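Local structure of rieske iron-sulfur protein soxF (1JM1) at residues A31-A36 against C44-L49; H127-A132 against G142-P147. The protein probably carries electrons in an archaeal respiratory chain through a [2Fe-2S] cluster held in its soluble Rieske domain. All blocks are in the same frame, centred on the assembly; numbering follows the deposited sequence.

Contact 1 of 2, residues A31-A36 against C44-L49; sequences AVYFFA and CFLVDL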
# COMPACT_ATOMS: atom_id res chain seq x y z
N ALA A 31 -0.65 -6.71 -11.45
CA ALA A 31 -0.52 -7.19 -10.07
C ALA A 31 -0.84 -6.16 -9.04
O ALA A 31 -0.57 -6.39 -7.84
CB ALA A 31 0.91 -7.69 -9.85
N VAL A 32 -1.41 -5.01 -9.43
CA VAL A 32 -1.75 -3.90 -8.54
C VAL A 32 -3.25 -3.70 -8.60
O VAL A 32 -3.85 -3.75 -9.67
CB VAL A 32 -1.01 -2.60 -9.08
CG1 VAL A 32 -1.36 -1.41 -8.35
CG2 VAL A 32 0.53 -2.87 -9.00
N TYR A 33 -3.88 -3.44 -7.42
CA TYR A 33 -5.32 -3.35 -7.32
C TYR A 33 -5.64 -2.19 -6.41
O TYR A 33 -5.38 -2.24 -5.19
CB TYR A 33 -5.90 -4.65 -6.80
CG TYR A 33 -7.35 -4.85 -6.86
CD1 TYR A 33 -7.95 -5.52 -7.92
CD2 TYR A 33 -8.20 -4.30 -5.87
CE1 TYR A 33 -9.32 -5.70 -7.99
CE2 TYR A 33 -9.58 -4.52 -5.96
CZ TYR A 33 -10.09 -5.20 -7.03
OH TYR A 33 -11.47 -5.49 -7.10
N PHE A 34 -6.22 -1.12 -6.95
CA PHE A 34 -6.45 0.11 -6.20
C PHE A 34 -7.73 0.04 -5.41
O PHE A 34 -8.71 -0.60 -5.83
CB PHE A 34 -6.48 1.33 -7.13
CG PHE A 34 -5.11 1.64 -7.70
CD1 PHE A 34 -4.74 1.11 -8.92
CD2 PHE A 34 -4.24 2.44 -7.00
CE1 PHE A 34 -3.48 1.41 -9.42
CE2 PHE A 34 -2.97 2.75 -7.51
CZ PHE A 34 -2.59 2.24 -8.72
N PHE A 35 -7.73 0.76 -4.29
CA PHE A 35 -8.90 0.89 -3.42
C PHE A 35 -8.70 2.16 -2.58
O PHE A 35 -7.65 2.83 -2.72
CB PHE A 35 -9.09 -0.37 -2.53
CG PHE A 35 -8.01 -0.65 -1.56
CD1 PHE A 35 -8.13 -0.35 -0.21
CD2 PHE A 35 -6.82 -1.27 -1.95
CE1 PHE A 35 -7.17 -0.69 0.71
CE2 PHE A 35 -5.84 -1.60 -1.03
CZ PHE A 35 -6.00 -1.32 0.29
N ALA A 36 -9.65 2.51 -1.77
CA ALA A 36 -9.53 3.63 -0.82
C ALA A 36 -9.75 3.11 0.57
O ALA A 36 -10.62 2.24 0.79
CB ALA A 36 -10.54 4.73 -1.10
N CYS A 44 -5.13 3.77 -1.98
CA CYS A 44 -4.23 2.70 -1.60
C CYS A 44 -4.12 1.72 -2.73
O CYS A 44 -4.94 1.73 -3.66
CB CYS A 44 -4.79 1.96 -0.36
SG CYS A 44 -4.98 2.99 1.12
N PHE A 45 -3.16 0.79 -2.66
CA PHE A 45 -3.15 -0.33 -3.60
C PHE A 45 -2.74 -1.59 -2.91
O PHE A 45 -1.83 -1.59 -2.07
CB PHE A 45 -2.27 -0.02 -4.83
CG PHE A 45 -0.81 0.18 -4.54
CD1 PHE A 45 0.09 -0.85 -4.64
CD2 PHE A 45 -0.33 1.41 -4.12
CE1 PHE A 45 1.40 -0.68 -4.32
CE2 PHE A 45 1.00 1.58 -3.78
CZ PHE A 45 1.88 0.55 -3.89
N LEU A 46 -3.35 -2.69 -3.34
CA LEU A 46 -2.85 -4.03 -3.11
C LEU A 46 -1.82 -4.33 -4.16
O LEU A 46 -1.94 -3.90 -5.30
CB LEU A 46 -3.95 -5.15 -3.27
CG LEU A 46 -5.20 -5.15 -2.54
CD1 LEU A 46 -6.07 -6.39 -2.89
CD2 LEU A 46 -4.97 -5.23 -1.03
N VAL A 47 -0.83 -5.14 -3.79
CA VAL A 47 0.14 -5.65 -4.76
C VAL A 47 0.48 -7.07 -4.39
O VAL A 47 0.74 -7.38 -3.21
CB VAL A 47 1.38 -4.76 -4.84
CG1 VAL A 47 2.11 -4.57 -3.51
CG2 VAL A 47 2.34 -5.26 -5.94
N ASP A 48 0.48 -7.95 -5.39
CA ASP A 48 0.99 -9.31 -5.23
C ASP A 48 2.45 -9.24 -5.56
O ASP A 48 2.86 -9.13 -6.74
CB ASP A 48 0.25 -10.31 -6.06
CG ASP A 48 0.77 -11.73 -5.82
OD1 ASP A 48 1.94 -11.94 -5.57
OD2 ASP A 48 -0.04 -12.68 -6.04
N LEU A 49 3.32 -9.25 -4.51
CA LEU A 49 4.74 -9.05 -4.74
C LEU A 49 5.37 -10.21 -5.46
O LEU A 49 6.43 -9.99 -6.12
CB LEU A 49 5.49 -8.71 -3.47
CG LEU A 49 5.23 -7.32 -2.88
CD1 LEU A 49 6.01 -7.11 -1.60
CD2 LEU A 49 5.61 -6.19 -3.84
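The ring of F35 reaches over to the neighbouring strand, with C44 CB over one face and L46 N at its edge, near the ring plane. This is a beta hairpin of strands 32-36 and 43-48, and the two segments run antiparallel, their axes 4.3 Å apart at an angle of 155°. With chi1 64°, CG of F35 lies between the backbone N and the carbonyl carbon, and the ring atoms beyond it approach C44 and L46. C44 CB sits 3.7 Å from the ring centroid and 17° off the ring normal, a CH-pi contact, while SG makes an oblique sulfur-aromatic approach. CE2 of the same ring meets L46 CD2 at 3.7 Å.

Two hydrogen-bonded pairs, Y33 with L46 and F35 with C44, fix the register; the bond from L46 N to Y33 O measures 2.8 Å. On the face shared by V32, F34, F45 and V47, the CB of F45 lies over the F34 ring and also meets V32 CG1 at 3.9 Å. On the face of Y33, F35, C44 and L46, strand 13-17 touches Y33, F35 and L46, and helix 18-28 touches Y33 and L46. Strand 87-91 pairs with the far edge of 43-48. At the open end of the hairpin, D48 N bonds to A31 O at 3.1 Å, and D48 OD1 N-caps the following helix by accepting from A51 N.

Contact 2 of 2, residues H127-A132 against G142-P147; sequences HGSIYA and GPAPRP. With FES (Fe2/s2 (inorganic) cluster), chain C.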
# COMPACT_ATOMS: atom_id res chain seq x y z
N HIS A 127 9.36 14.36 -7.17
CA HIS A 127 10.73 14.70 -6.72
C HIS A 127 11.61 13.46 -6.62
O HIS A 127 12.71 13.55 -6.09
CB HIS A 127 10.82 15.57 -5.45
CG HIS A 127 9.77 16.64 -5.41
ND1 HIS A 127 8.52 16.37 -4.86
CD2 HIS A 127 9.77 17.88 -5.90
CE1 HIS A 127 7.82 17.47 -5.04
NE2 HIS A 127 8.53 18.40 -5.65
N GLY A 128 11.20 12.31 -7.14
CA GLY A 128 12.08 11.17 -7.25
C GLY A 128 12.27 10.35 -5.99
O GLY A 128 13.22 9.53 -5.91
N SER A 129 11.37 10.43 -5.01
CA SER A 129 11.40 9.48 -3.91
C SER A 129 11.18 8.08 -4.42
O SER A 129 10.30 7.85 -5.25
CB SER A 129 10.34 9.82 -2.86
OG SER A 129 10.57 11.05 -2.27
N ILE A 130 11.97 7.13 -3.91
CA ILE A 130 11.83 5.72 -4.26
C ILE A 130 11.62 4.93 -2.98
O ILE A 130 12.45 4.97 -2.08
CB ILE A 130 13.01 5.17 -5.07
CG1 ILE A 130 13.25 6.04 -6.34
CG2 ILE A 130 12.79 3.72 -5.42
CD1 ILE A 130 14.42 5.57 -7.20
N TYR A 131 10.52 4.19 -2.96
CA TYR A 131 10.13 3.33 -1.84
C TYR A 131 10.35 1.88 -2.20
O TYR A 131 9.85 1.40 -3.22
CB TYR A 131 8.68 3.56 -1.51
CG TYR A 131 8.31 5.00 -1.19
CD1 TYR A 131 7.68 5.80 -2.16
CD2 TYR A 131 8.59 5.55 0.05
CE1 TYR A 131 7.35 7.10 -1.85
CE2 TYR A 131 8.21 6.85 0.37
CZ TYR A 131 7.59 7.61 -0.60
OH TYR A 131 7.19 8.88 -0.24
N ALA A 132 11.09 1.15 -1.35
CA ALA A 132 11.41 -0.25 -1.58
C ALA A 132 10.31 -1.08 -0.93
O ALA A 132 10.34 -1.37 0.27
CB ALA A 132 12.77 -0.56 -1.02
N GLY A 142 15.90 9.81 -3.00
CA GLY A 142 15.02 10.95 -3.03
C GLY A 142 14.68 11.46 -1.67
O GLY A 142 15.21 11.02 -0.66
N PRO A 143 13.81 12.46 -1.63
CA PRO A 143 13.66 13.29 -0.43
C PRO A 143 12.64 12.84 0.59
O PRO A 143 12.55 13.46 1.68
CB PRO A 143 13.29 14.69 -1.03
CG PRO A 143 12.50 14.33 -2.25
CD PRO A 143 13.23 13.14 -2.81
N ALA A 144 11.83 11.82 0.37
CA ALA A 144 10.80 11.44 1.30
C ALA A 144 11.43 11.17 2.65
O ALA A 144 12.46 10.48 2.74
CB ALA A 144 10.04 10.20 0.83
N PRO A 145 10.84 11.68 3.72
CA PRO A 145 11.52 11.60 5.03
C PRO A 145 11.19 10.39 5.85
O PRO A 145 11.74 10.25 6.96
CB PRO A 145 11.01 12.90 5.72
CG PRO A 145 9.60 13.00 5.21
CD PRO A 145 9.73 12.66 3.75
N ARG A 146 10.33 9.50 5.38
CA ARG A 146 9.90 8.35 6.14
C ARG A 146 9.32 7.33 5.16
O ARG A 146 9.00 7.68 4.01
CB ARG A 146 8.87 8.74 7.19
CG ARG A 146 7.59 9.34 6.62
CD ARG A 146 6.74 9.89 7.72
NE ARG A 146 5.44 10.46 7.28
CZ ARG A 146 4.31 9.84 7.27
NH1 ARG A 146 4.19 8.57 7.56
NH2 ARG A 146 3.20 10.53 6.92
N PRO A 147 9.16 6.09 5.59
CA PRO A 147 8.69 5.02 4.69
C PRO A 147 7.24 5.24 4.25
O PRO A 147 6.39 5.82 4.93
CB PRO A 147 8.83 3.76 5.52
CG PRO A 147 9.91 4.07 6.52
CD PRO A 147 9.63 5.52 6.88
FE1 FES C . 6.74 12.32 -4.15
FE2 FES C . 7.99 14.70 -3.74
S1 FES C . 8.96 12.73 -4.27
S2 FES C . 5.76 14.31 -3.72
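The [2Fe-2S] cluster site is built in part from this contact: H127 ND1 binds the iron FE2 at 2.1 Å, and S129 OG lies 3.1 Å from the bridging sulfide S1. H96 is the second histidine on that iron, and the two imidazole planes meet at about 80°. OG of S129, anti to the carbonyl carbon (chi1 -63°), meets both S1 and A144 N; from A144 N it accepts a hydrogen bond (3.0 Å, 131° at the hydrogen), a weak, bent link between the cluster-binding turn and 142-147. Two histidines on one iron and two cysteines, C94 and C124, on the other are the hallmark of the Rieske [2Fe-2S] site, and here a proline-rich loop borders it. P143 places CD 3.3 Å from H127 O and CG beside H127 CB. G142 packs on S129 with the CA atoms 4.0 Å apart, and a CB on G142 would clash with G128 O. A144 CB rests 3.3 Å from Y131 OH, and R146 O faces the edge of the tyrosine ring in its plane. Y131 OH is hydrogen-bonded to V95 N; a phenylalanine here would probably leave that amide without its acceptor and open a gap beside A144 CB, close to the cluster ligand C94.

How the contacts relate
Following the chain from the N terminus, helix 18-28 leads into strand 32-36, and contact 1 closes the short connection to strand 43-48, seven residues lying between its segments. Only later, after the first cluster ligands, does contact 2 open; it spans nine residues, including strand 138-141, and brings the loop that follows that strand back to the cluster-binding turn and strand 130-132. The two closures are in series, neither nested nor crossed. Their centres lie about 19 Å apart and their nearest atoms about 7 Å, so they do not touch: contact 1 belongs to the three-stranded sheet, contact 2 to the cluster end of the mixed sheet.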